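Local atomic coordinates of ribonuclease J (Methanolobus psychrophilus R15, PDB entry 5HAB), a protein that acts as an archaeal exoribonuclease of the metallo-beta-lactamase and beta-CASP type, probably degrading RNA from its 5' end with catalytic metal ions. Residues B[223-228]-B[439-444]; B[190-195]-B[215-220]; B[51-56]-B[180-185]; B[100-103]-B[109-112]. The protein carries 1 engineered substitution. All blocks are in the same frame, centred on the assembly; numbering follows the deposited sequence.

Interaction 1. Residues B[223-228]-B[439-444]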
loop_
_atom_site.group_PDB
_atom_site.type_symbol
_atom_site.label_atom_id
_atom_site.label_comp_id
_atom_site.label_asym_id
_atom_site.label_seq_id
_atom_site.Cartn_x
_atom_site.Cartn_y
_atom_site.Cartn_z
ATOM N N ILE B 223 -37.893 -13.056 -3.638
ATOM C CA ILE B 223 -37.608 -13.755 -2.391
ATOM C C ILE B 223 -36.163 -13.539 -1.956
ATOM O O ILE B 223 -35.882 -13.263 -0.788
ATOM C CB ILE B 223 -37.894 -15.266 -2.534
ATOM C CG1 ILE B 223 -39.350 -15.508 -2.934
ATOM C CG2 ILE B 223 -37.549 -16.001 -1.248
ATOM C CD1 ILE B 223 -39.661 -16.952 -3.264
ATOM N N ALA B 224 -35.246 -13.673 -2.906
ATOM C CA ALA B 224 -33.826 -13.633 -2.596
ATOM C C ALA B 224 -33.025 -13.129 -3.785
ATOM O O ALA B 224 -33.334 -13.427 -4.940
ATOM C CB ALA B 224 -33.331 -15.014 -2.171
ATOM N N LEU B 225 -32.009 -12.333 -3.486
ATOM C CA LEU B 225 -31.060 -11.880 -4.485
ATOM C C LEU B 225 -29.692 -12.457 -4.156
ATOM O O LEU B 225 -29.194 -12.298 -3.037
ATOM C CB LEU B 225 -31.005 -10.348 -4.538
ATOM C CG LEU B 225 -29.860 -9.723 -5.340
ATOM C CD1 LEU B 225 -29.941 -10.116 -6.805
ATOM C CD2 LEU B 225 -29.850 -8.205 -5.199
ATOM N N ILE B 226 -29.115 -13.169 -5.117
ATOM C CA ILE B 226 -27.727 -13.583 -5.037
ATOM C C ILE B 226 -26.978 -12.655 -5.966
ATOM O O ILE B 226 -27.257 -12.619 -7.163
ATOM C CB ILE B 226 -27.522 -15.056 -5.432
ATOM C CG1 ILE B 226 -28.250 -15.987 -4.459
ATOM C CG2 ILE B 226 -26.031 -15.390 -5.535
ATOM C CD1 ILE B 226 -29.631 -16.406 -4.923
ATOM N N THR B 227 -26.046 -11.882 -5.425
ATOM C CA THR B 227 -25.349 -10.901 -6.244
ATOM C C THR B 227 -23.882 -10.848 -5.834
ATOM O O THR B 227 -23.527 -11.180 -4.704
ATOM C CB THR B 227 -26.015 -9.505 -6.147
ATOM O OG1 THR B 227 -25.453 -8.629 -7.130
ATOM C CG2 THR B 227 -25.843 -8.894 -4.765
ATOM N N GLU B 228 -23.031 -10.469 -6.779
ATOM C CA GLU B 228 -21.591 -10.417 -6.552
ATOM C C GLU B 228 -21.220 -9.328 -5.545
ATOM O O GLU B 228 -21.902 -8.316 -5.438
ATOM C CB GLU B 228 -20.860 -10.180 -7.876
ATOM C CG GLU B 228 -21.155 -8.816 -8.493
ATOM C CD GLU B 228 -20.119 -8.398 -9.518
ATOM O OE1 GLU B 228 -20.006 -9.074 -10.554
ATOM O OE2 GLU B 228 -19.414 -7.393 -9.286
ATOM N N SER B 439 -17.937 -8.668 3.309
ATOM C CA SER B 439 -18.016 -7.682 4.393
ATOM C C SER B 439 -18.321 -6.290 3.853
ATOM O O SER B 439 -19.157 -5.550 4.418
ATOM C CB SER B 439 -16.713 -7.648 5.193
ATOM O OG SER B 439 -16.444 -8.914 5.767
ATOM N N GLU B 440 -17.658 -5.942 2.749
ATOM C CA GLU B 440 -17.949 -4.661 2.094
ATOM C C GLU B 440 -19.430 -4.609 1.718
ATOM O O GLU B 440 -20.164 -3.644 2.054
ATOM C CB GLU B 440 -17.106 -4.473 0.828
ATOM C CG GLU B 440 -15.627 -4.810 0.958
ATOM C CD GLU B 440 -14.814 -3.704 1.585
ATOM O OE1 GLU B 440 -15.364 -2.602 1.802
ATOM O OE2 GLU B 440 -13.614 -3.938 1.845
ATOM N N TYR B 441 -19.871 -5.671 1.036
ATOM C CA TYR B 441 -21.246 -5.711 0.558
ATOM C C TYR B 441 -22.216 -5.574 1.724
ATOM O O TYR B 441 -23.209 -4.856 1.629
ATOM C CB TYR B 441 -21.563 -7.004 -0.216
ATOM C CG TYR B 441 -22.947 -6.926 -0.814
ATOM C CD1 TYR B 441 -24.073 -7.285 -0.074
ATOM C CD2 TYR B 441 -23.137 -6.425 -2.093
ATOM C CE1 TYR B 441 -25.345 -7.168 -0.605
ATOM C CE2 TYR B 441 -24.403 -6.324 -2.640
ATOM C CZ TYR B 441 -25.503 -6.690 -1.889
ATOM O OH TYR B 441 -26.763 -6.571 -2.421
ATOM N N ILE B 442 -21.911 -6.265 2.817
ATOM C CA ILE B 442 -22.756 -6.301 4.002
ATOM C C ILE B 442 -22.944 -4.901 4.556
ATOM O O ILE B 442 -24.058 -4.522 4.922
ATOM C CB ILE B 442 -22.157 -7.240 5.073
ATOM C CG1 ILE B 442 -22.408 -8.707 4.713
ATOM C CG2 ILE B 442 -22.698 -6.905 6.467
ATOM C CD1 ILE B 442 -21.586 -9.677 5.525
ATOM N N GLN B 443 -21.862 -4.125 4.612
ATOM C CA GLN B 443 -21.990 -2.758 5.133
ATOM C C GLN B 443 -22.877 -1.900 4.221
ATOM O O GLN B 443 -23.779 -1.171 4.698
ATOM C CB GLN B 443 -20.612 -2.123 5.324
ATOM C CG GLN B 443 -19.838 -2.787 6.462
ATOM C CD GLN B 443 -18.467 -2.192 6.693
ATOM O OE1 GLN B 443 -17.644 -2.109 5.779
ATOM N NE2 GLN B 443 -18.210 -1.777 7.930
ATOM N N MET B 444 -22.647 -2.006 2.914
ATOM C CA MET B 444 -23.537 -1.321 1.972
ATOM C C MET B 444 -25.020 -1.712 2.160
ATOM O O MET B 444 -25.895 -0.849 2.218
ATOM C CB MET B 444 -23.097 -1.601 0.532
ATOM C CG MET B 444 -23.880 -0.846 -0.535
ATOM S SD MET B 444 -25.466 -1.602 -0.978
ATOM C CE MET B 444 -24.934 -3.231 -1.498
#
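The van der Waals contact between Thr227 and Tyr441 carries most of this junction. Thr227 CG2 stands 3.4 Å from Tyr441 OH and 3.6 Å from Tyr441 CE2, and the two side chains cross at about a right angle. With CG anti to its own backbone N (chi1 -174°), the tyrosine sends its long ring straight off the helix, which suits a gap where the strand and helix axes come no closer than 10.7 Å. Leu225 CD2 adds a looser touch, 4.5 Å from Tyr441 OH.

This is a helix laid on the outer face of a beta sheet. Strand 222-228 belongs to the six-stranded sheet of the metallo-beta-lactamase fold, whereas helix 435-447 comes from the chain's late return to that fold after the beta-CASP region.

Aromatic contacts fix the ring from other directions. Met444, one helical turn further on, places CE 3.3 Å above the Tyr441 ring plane, toward its rim, and His416 of helix 413-423 meets the ring edge-to-face.

Polar groups mostly turn elsewhere. Thr227 directs OG1 anti to its backbone N (chi1 -170°), where it hydrogen-bonds to Ala194 O in the neighbouring strand; a threonine can thus serve the sheet with its hydroxyl and the helix with its methyl. Glu228 gives only its carbonyl O, 4.0 Å from Tyr441 CD2, while its OE1 hydrogen-bonds to His410 and to the backbone N of Phe197.

Interaction 2. Residues B[190-195]-B[215-220]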
loop_
_atom_site.group_PDB
_atom_site.type_symbol
_atom_site.label_atom_id
_atom_site.label_comp_id
_atom_site.label_asym_id
_atom_site.label_seq_id
_atom_site.Cartn_x
_atom_site.Cartn_y
_atom_site.Cartn_z
ATOM N N ALA B 190 -39.850 -14.910 -6.934
ATOM C CA ALA B 190 -38.666 -15.091 -7.777
ATOM C C ALA B 190 -37.346 -15.086 -7.005
ATOM O O ALA B 190 -37.173 -14.331 -6.060
ATOM C CB ALA B 190 -38.633 -14.014 -8.859
ATOM N N VAL B 191 -36.406 -15.918 -7.441
ATOM C CA VAL B 191 -35.045 -15.870 -6.932
ATOM C C VAL B 191 -34.145 -15.305 -8.019
ATOM O O VAL B 191 -34.042 -15.871 -9.096
ATOM C CB VAL B 191 -34.559 -17.249 -6.479
ATOM C CG1 VAL B 191 -33.094 -17.182 -6.074
ATOM C CG2 VAL B 191 -35.410 -17.763 -5.322
ATOM N N VAL B 192 -33.493 -14.184 -7.740
ATOM C CA VAL B 192 -32.695 -13.516 -8.758
ATOM C C VAL B 192 -31.211 -13.709 -8.483
ATOM O O VAL B 192 -30.750 -13.610 -7.348
ATOM C CB VAL B 192 -33.047 -12.021 -8.855
ATOM C CG1 VAL B 192 -32.191 -11.336 -9.900
ATOM C CG2 VAL B 192 -34.518 -11.858 -9.198
ATOM N N TYR B 193 -30.487 -14.019 -9.549
ATOM C CA TYR B 193 -29.056 -14.229 -9.525
ATOM C C TYR B 193 -28.427 -13.210 -10.467
ATOM O O TYR B 193 -28.712 -13.195 -11.675
ATOM C CB TYR B 193 -28.741 -15.671 -9.931
ATOM C CG TYR B 193 -27.282 -16.069 -10.044
ATOM C CD1 TYR B 193 -26.538 -15.748 -11.172
ATOM C CD2 TYR B 193 -26.667 -16.816 -9.047
ATOM C CE1 TYR B 193 -25.211 -16.137 -11.295
ATOM C CE2 TYR B 193 -25.344 -17.211 -9.159
ATOM C CZ TYR B 193 -24.623 -16.869 -10.288
ATOM O OH TYR B 193 -23.310 -17.258 -10.415
ATOM N N ALA B 194 -27.583 -12.353 -9.897
ATOM C CA ALA B 194 -26.968 -11.253 -10.626
ATOM C C ALA B 194 -25.484 -11.178 -10.293
ATOM O O ALA B 194 -25.055 -10.371 -9.469
ATOM C CB ALA B 194 -27.653 -9.945 -10.287
ATOM N N CYS B 195 -24.703 -12.021 -10.959
ATOM C CA CYS B 195 -23.279 -12.132 -10.682
ATOM C C CYS B 195 -22.474 -11.946 -11.967
ATOM O O CYS B 195 -22.925 -12.325 -13.048
ATOM C CB CYS B 195 -22.976 -13.485 -10.043
ATOM S SG CYS B 195 -23.863 -13.792 -8.493
ATOM N N LYS B 215 -37.453 -3.390 -12.162
ATOM C CA LYS B 215 -38.439 -2.722 -11.317
ATOM C C LYS B 215 -39.709 -3.562 -11.205
ATOM O O LYS B 215 -40.254 -3.752 -10.107
ATOM C CB LYS B 215 -38.770 -1.338 -11.874
ATOM C CG LYS B 215 -37.598 -0.373 -11.903
ATOM C CD LYS B 215 -38.028 0.988 -12.428
ATOM C CE LYS B 215 -36.830 1.875 -12.716
ATOM N NZ LYS B 215 -37.250 3.197 -13.256
ATOM N N GLU B 216 -40.171 -4.062 -12.349
ATOM C CA GLU B 216 -41.326 -4.955 -12.385
ATOM C C GLU B 216 -41.125 -6.160 -11.471
ATOM O O GLU B 216 -41.996 -6.465 -10.667
ATOM C CB GLU B 216 -41.611 -5.417 -13.814
ATOM C CG GLU B 216 -42.235 -4.345 -14.690
ATOM C CD GLU B 216 -42.634 -4.870 -16.056
ATOM O OE1 GLU B 216 -42.068 -5.898 -16.487
ATOM O OE2 GLU B 216 -43.512 -4.253 -16.701
ATOM N N LEU B 217 -39.986 -6.840 -11.606
ATOM C CA LEU B 217 -39.629 -7.965 -10.735
ATOM C C LEU B 217 -39.707 -7.570 -9.272
ATOM O O LEU B 217 -40.244 -8.309 -8.446
ATOM C CB LEU B 217 -38.224 -8.484 -11.041
ATOM C CG LEU B 217 -38.080 -9.673 -11.984
ATOM C CD1 LEU B 217 -36.614 -9.988 -12.165
ATOM C CD2 LEU B 217 -38.816 -10.876 -11.426
ATOM N N GLY B 218 -39.137 -6.410 -8.958
ATOM C CA GLY B 218 -39.218 -5.861 -7.620
ATOM C C GLY B 218 -40.645 -5.813 -7.111
ATOM O O GLY B 218 -40.927 -6.212 -5.981
ATOM N N LYS B 219 -41.552 -5.323 -7.952
ATOM C CA LYS B 219 -42.955 -5.201 -7.556
ATOM C C LYS B 219 -43.693 -6.545 -7.505
ATOM O O LYS B 219 -44.614 -6.721 -6.711
ATOM C CB LYS B 219 -43.671 -4.240 -8.507
ATOM C CG LYS B 219 -43.175 -2.809 -8.372
ATOM C CD LYS B 219 -43.646 -1.924 -9.509
ATOM C CE LYS B 219 -43.000 -0.548 -9.423
ATOM N NZ LYS B 219 -43.102 0.203 -10.704
ATOM N N GLU B 220 -43.272 -7.494 -8.335
ATOM C CA GLU B 220 -43.896 -8.815 -8.387
ATOM C C GLU B 220 -43.524 -9.653 -7.169
ATOM O O GLU B 220 -44.319 -10.465 -6.700
ATOM C CB GLU B 220 -43.492 -9.546 -9.670
ATOM C CG GLU B 220 -44.040 -8.916 -10.946
ATOM C CD GLU B 220 -43.379 -9.462 -12.200
ATOM O OE1 GLU B 220 -42.663 -10.484 -12.107
ATOM O OE2 GLU B 220 -43.574 -8.866 -13.280
#
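No flat group takes part where Leu217 meets Ala190 and Val192; the ring in this neighbourhood, Tyr193, belongs to the other face of the strand. One face of that ring receives Cys195 SG, 3.6 Å above its plane and displaced toward the rim, and the phenol OH makes a weak hydrogen bond to Asp54. Strand 189-194, helix 211-220 and strand 222-228 form a beta-alpha-beta crossover, in which the helix packs against the sheet while the two strands run parallel as neighbours. The alternation of a beta strand explains the division: Ala190 and Val192 point to the helix, and Val191 and Tyr193 point into the fold.

Leu217 is the single residue of 215-220 that touches the strand. Its chi1 of -96° is swung away from the usual staggered value, and the branched end then straddles two strand residues. The small Ala190 suits the place where the backbones approach most closely, its CA 7.8 Å from the CA of Leu217. Val192, broader because it is beta-branched, fills the next position and also packs on Val222 and Leu225 of the adjacent strand.

Charged residues occupy the rest of the helix surface: Lys215 reaches Glu256 of the third subunit in a salt bridge, and Glu220, nearer the strand, pairs with Arg213 about two helical turns earlier.

At the centre, Leu217 CD2 rests 4.1 Å from Ala190 CB, and Leu217 CD1, the methyl anti to CA, lies 4.1 Å from Val192 CG2.

Interaction 3. Residues B[51-56]-B[180-185]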
loop_
_atom_site.group_PDB
_atom_site.type_symbol
_atom_site.label_atom_id
_atom_site.label_comp_id
_atom_site.label_asym_id
_atom_site.label_seq_id
_atom_site.Cartn_x
_atom_site.Cartn_y
_atom_site.Cartn_z
ATOM N N ILE B 51 -31.862 -26.037 -9.545
ATOM C CA ILE B 51 -31.237 -25.339 -10.665
ATOM C C ILE B 51 -29.809 -24.960 -10.280
ATOM O O ILE B 51 -29.613 -24.155 -9.386
ATOM C CB ILE B 51 -32.043 -24.092 -11.062
ATOM C CG1 ILE B 51 -33.518 -24.448 -11.246
ATOM C CG2 ILE B 51 -31.464 -23.443 -12.318
ATOM C CD1 ILE B 51 -33.790 -25.282 -12.474
ATOM N N ILE B 52 -28.814 -25.544 -10.936
ATOM C CA ILE B 52 -27.433 -25.129 -10.735
ATOM C C ILE B 52 -27.177 -23.879 -11.569
ATOM O O ILE B 52 -27.628 -23.780 -12.708
ATOM C CB ILE B 52 -26.438 -26.261 -11.088
ATOM C CG1 ILE B 52 -26.579 -27.432 -10.112
ATOM C CG2 ILE B 52 -25.005 -25.759 -11.058
ATOM C CD1 ILE B 52 -25.682 -28.621 -10.444
ATOM N N ILE B 53 -26.475 -22.911 -10.985
ATOM C CA ILE B 53 -26.091 -21.699 -11.697
ATOM C C ILE B 53 -24.569 -21.565 -11.701
ATOM O O ILE B 53 -23.931 -21.416 -10.642
ATOM C CB ILE B 53 -26.751 -20.451 -11.097
ATOM C CG1 ILE B 53 -28.257 -20.663 -10.930
ATOM C CG2 ILE B 53 -26.498 -19.250 -11.988
ATOM C CD1 ILE B 53 -29.006 -19.404 -10.504
ATOM N N ASP B 54 -24.019 -21.680 -12.910
ATOM C CA ASP B 54 -22.603 -21.492 -13.222
ATOM C C ASP B 54 -21.714 -22.569 -12.608
ATOM O O ASP B 54 -22.014 -23.120 -11.554
ATOM C CB ASP B 54 -22.143 -20.096 -12.784
ATOM C CG ASP B 54 -22.792 -18.986 -13.606
ATOM O OD1 ASP B 54 -22.928 -19.155 -14.838
ATOM O OD2 ASP B 54 -23.175 -17.950 -13.024
ATOM N N MET B 55 -20.614 -22.861 -13.292
ATOM C CA MET B 55 -19.647 -23.852 -12.854
ATOM C C MET B 55 -18.265 -23.363 -13.288
ATOM O O MET B 55 -17.764 -23.740 -14.352
ATOM C CB MET B 55 -19.948 -25.234 -13.457
ATOM C CG MET B 55 -21.328 -25.801 -13.110
ATOM S SD MET B 55 -21.595 -27.503 -13.655
ATOM C CE MET B 55 -19.915 -28.002 -13.918
ATOM N N GLY B 56 -17.646 -22.526 -12.461
ATOM C CA GLY B 56 -16.409 -21.865 -12.843
ATOM C C GLY B 56 -15.130 -22.530 -12.384
ATOM O O GLY B 56 -15.157 -23.491 -11.617
ATOM N N VAL B 180 -26.376 -12.447 -18.702
ATOM C CA VAL B 180 -27.732 -12.296 -18.175
ATOM C C VAL B 180 -27.819 -12.413 -16.645
ATOM O O VAL B 180 -27.051 -13.145 -16.016
ATOM C CB VAL B 180 -28.680 -13.328 -18.832
ATOM C CG1 VAL B 180 -28.787 -13.079 -20.330
ATOM C CG2 VAL B 180 -28.208 -14.757 -18.558
ATOM N N PHE B 181 -28.751 -11.668 -16.055
ATOM C CA PHE B 181 -29.308 -12.012 -14.755
ATOM C C PHE B 181 -30.229 -13.196 -14.986
ATOM O O PHE B 181 -30.882 -13.279 -16.036
ATOM C CB PHE B 181 -30.122 -10.867 -14.132
ATOM C CG PHE B 181 -29.319 -9.647 -13.752
ATOM C CD1 PHE B 181 -27.943 -9.625 -13.857
ATOM C CD2 PHE B 181 -29.966 -8.522 -13.259
ATOM C CE1 PHE B 181 -27.230 -8.500 -13.501
ATOM C CE2 PHE B 181 -29.258 -7.397 -12.897
ATOM C CZ PHE B 181 -27.888 -7.384 -13.019
ATOM N N VAL B 182 -30.332 -14.092 -14.012
ATOM C CA VAL B 182 -31.320 -15.158 -14.146
ATOM C C VAL B 182 -32.331 -15.078 -13.010
ATOM O O VAL B 182 -31.965 -14.972 -11.842
ATOM C CB VAL B 182 -30.649 -16.558 -14.227
ATOM C CG1 VAL B 182 -29.616 -16.736 -13.141
ATOM C CG2 VAL B 182 -31.695 -17.660 -14.140
ATOM N N ALA B 183 -33.611 -15.084 -13.377
ATOM C CA ALA B 183 -34.704 -15.104 -12.412
ATOM C C ALA B 183 -35.398 -16.464 -12.424
ATOM O O ALA B 183 -35.909 -16.908 -13.451
ATOM C CB ALA B 183 -35.706 -13.995 -12.704
ATOM N N ILE B 184 -35.390 -17.126 -11.276
ATOM C CA ILE B 184 -36.076 -18.391 -11.095
ATOM C C ILE B 184 -37.440 -18.122 -10.473
ATOM O O ILE B 184 -37.546 -17.787 -9.295
ATOM C CB ILE B 184 -35.238 -19.356 -10.244
ATOM C CG1 ILE B 184 -33.912 -19.645 -10.946
ATOM C CG2 ILE B 184 -36.002 -20.643 -9.975
ATOM C CD1 ILE B 184 -32.973 -20.487 -10.145
ATOM N N HIS B 185 -38.487 -18.256 -11.276
ATOM C CA HIS B 185 -39.843 -18.034 -10.799
ATOM C C HIS B 185 -40.397 -19.300 -10.160
ATOM O O HIS B 185 -40.378 -20.390 -10.762
ATOM C CB HIS B 185 -40.752 -17.565 -11.935
ATOM C CG HIS B 185 -40.311 -16.284 -12.571
ATOM N ND1 HIS B 185 -40.667 -15.047 -12.077
ATOM C CD2 HIS B 185 -39.547 -16.047 -13.662
ATOM C CE1 HIS B 185 -40.142 -14.104 -12.837
ATOM N NE2 HIS B 185 -39.458 -14.683 -13.806
#
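Ile51 and Ile53 meet Val182 and Ile184 in a purely apolar contact between the two sheets of the metallo-beta-lactamase sandwich. Strand 49-53 belongs to the seven-stranded sheet and strand 179-186 to the six-stranded one; their axes pass 10.5 Å apart and run nearly antiparallel, at 166°. This is the spacing of face-to-face sheets joined by side chains, and alternate residues supply them, while Ile52 and Ala183 turn away.

Ile184 reaches across with an extended chain (chi2 175°), which drives CD1 against the branch point of Ile51, 3.8 Å from Ile51 CB and 4.0 Å from Ile51 CG2, as the two side chains slide past each other in opposite directions. Ile51 is instead bent (chi2 -71°), turning its own end methyl aside from that place.

Ile53 and Val182 reach toward each other tip to tip, with Ile53 CD1 3.8 Å from Val182 CG1. The same Ile53 CD1 also lies 4.1 Å from Ile184 CD1, so it sits between two residues of the opposing strand. Beta-branched residues suit both the extended backbone and this layer: isoleucine is long enough to span the gap, and valine faces it with a compact end.

Tyr193 and Ile44 continue the layer around the four. Because every touching group is a buried hydrocarbon, cohesion here rests on dispersion and the exclusion of water, with little directional preference.

Interaction 4. Residues B[100-103]-B[109-112]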
loop_
_atom_site.group_PDB
_atom_site.type_symbol
_atom_site.label_atom_id
_atom_site.label_comp_id
_atom_site.label_asym_id
_atom_site.label_seq_id
_atom_site.Cartn_x
_atom_site.Cartn_y
_atom_site.Cartn_z
ATOM N N ILE B 100 -28.877 -26.744 -15.563
ATOM C CA ILE B 100 -27.640 -26.033 -15.276
ATOM C C ILE B 100 -27.612 -24.727 -16.065
ATOM O O ILE B 100 -27.525 -24.743 -17.288
ATOM C CB ILE B 100 -26.425 -26.900 -15.606
ATOM C CG1 ILE B 100 -26.435 -28.168 -14.750
ATOM C CG2 ILE B 100 -25.139 -26.114 -15.414
ATOM C CD1 ILE B 100 -25.272 -29.099 -15.025
ATOM N N VAL B 101 -27.706 -23.595 -15.375
ATOM C CA VAL B 101 -27.661 -22.305 -16.062
ATOM C C VAL B 101 -26.244 -21.744 -16.059
ATOM O O VAL B 101 -25.550 -21.784 -15.044
ATOM C CB VAL B 101 -28.641 -21.297 -15.438
ATOM C CG1 VAL B 101 -28.513 -19.938 -16.122
ATOM C CG2 VAL B 101 -30.069 -21.798 -15.555
ATOM N N CYS B 102 -25.809 -21.257 -17.218
ATOM C CA CYS B 102 -24.555 -20.524 -17.324
ATOM C C CYS B 102 -24.851 -19.099 -17.762
ATOM O O CYS B 102 -25.301 -18.870 -18.886
ATOM C CB CYS B 102 -23.608 -21.199 -18.304
ATOM S SG CYS B 102 -22.957 -22.765 -17.710
ATOM N N THR B 103 -24.590 -18.140 -16.876
ATOM C CA THR B 103 -25.000 -16.764 -17.126
ATOM C C THR B 103 -24.096 -16.074 -18.143
ATOM O O THR B 103 -24.488 -15.067 -18.731
ATOM C CB THR B 103 -25.019 -15.939 -15.828
ATOM O OG1 THR B 103 -23.812 -16.179 -15.098
ATOM C CG2 THR B 103 -26.215 -16.326 -14.968
ATOM N N HIS B 109 -17.237 -18.892 -15.059
ATOM C CA HIS B 109 -18.604 -19.405 -15.092
ATOM C C HIS B 109 -18.761 -20.745 -15.822
ATOM O O HIS B 109 -19.664 -21.513 -15.504
ATOM C CB HIS B 109 -19.541 -18.378 -15.724
ATOM C CG HIS B 109 -19.995 -17.320 -14.774
ATOM N ND1 HIS B 109 -21.050 -16.475 -15.045
ATOM C CD2 HIS B 109 -19.531 -16.965 -13.553
ATOM C CE1 HIS B 109 -21.216 -15.645 -14.029
ATOM N NE2 HIS B 109 -20.307 -15.922 -13.112
ATOM N N ILE B 110 -17.896 -21.044 -16.788
ATOM C CA ILE B 110 -18.028 -22.309 -17.510
ATOM C C ILE B 110 -16.751 -23.133 -17.493
ATOM O O ILE B 110 -16.708 -24.211 -18.078
ATOM C CB ILE B 110 -18.481 -22.092 -18.970
ATOM C CG1 ILE B 110 -17.365 -21.451 -19.799
ATOM C CG2 ILE B 110 -19.769 -21.285 -19.022
ATOM C CD1 ILE B 110 -17.603 -21.527 -21.294
ATOM N N GLY B 111 -15.719 -22.644 -16.816
ATOM C CA GLY B 111 -14.437 -23.328 -16.799
ATOM C C GLY B 111 -14.441 -24.740 -16.234
ATOM O O GLY B 111 -13.583 -25.550 -16.581
ATOM N N ALA B 112 -15.405 -25.042 -15.368
ATOM C CA ALA B 112 -15.497 -26.369 -14.759
ATOM C C ALA B 112 -16.636 -27.203 -15.352
ATOM O O ALA B 112 -16.862 -28.331 -14.915
ATOM C CB ALA B 112 -15.664 -26.256 -13.251
#
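Thr103 turns OG1 into the crowded position between its backbone N and carbonyl carbon (chi1 47°), and His109 swings its ring beside its own backbone N (chi1 -82°); the two torsions bring Thr103 OG1 close to His109 ND1 in the model, at 2.8 Å. Segment 100-103 leads into the HxHxDH motif of metallo-beta-lactamases, and His109, the first residue of 109-112, is its last histidine. In relatives its histidines and aspartate bind catalytic zinc ions; here one motif histidine is an engineered alanine.

Firmer polar bonds lie outside the pair. Thr103 OG1 hydrogen-bonds to Asp54 OD2, and His109 NE2 to His432 NE2. The His109 ring also stacks with His104 and meets the His432 ring nearly at right angles, which constrains its tilt. Threonine suits a position with both a polar and an apolar task, since its methyl packs on Tyr193 while the hydroxyl faces the site.

Beside this polar cluster, Cys102 and Ile110 make the apolar half of the contact. Both also pack on Ile134 of helix 128-138, and the small, apolar-tolerant thiol packs closely against the isoleucine methyl. Cys102 SG lies 4.2 Å from His109 O, and Ile110 CG2 touches Cys102 at two atoms, 3.8 Å from SG and 3.9 Å from CB.

All four contacts are buried, but they occupy different layers. Interactions 1 and 2 lie on the helix-bearing face of the six-stranded sheet, where neighbouring strands 222-228 and 189-194 are bonded through their backbones; each relies on one large apolar or aromatic helix residue, Tyr441 or Leu217. Interaction 3 lies between the sheets and is wholly aliphatic. It shares the six-stranded sheet with both of them, and through strand 49-53 it adjoins interaction 4, whose strand 96-102 is the next in the other sheet. Interaction 4 alone combines apolar packing with close polar side chains, as fits the active-site motif. Asp54 and Tyr193 connect interactions 2, 3 and 4, while helix 435-447 of interaction 1 also touches the second subunit.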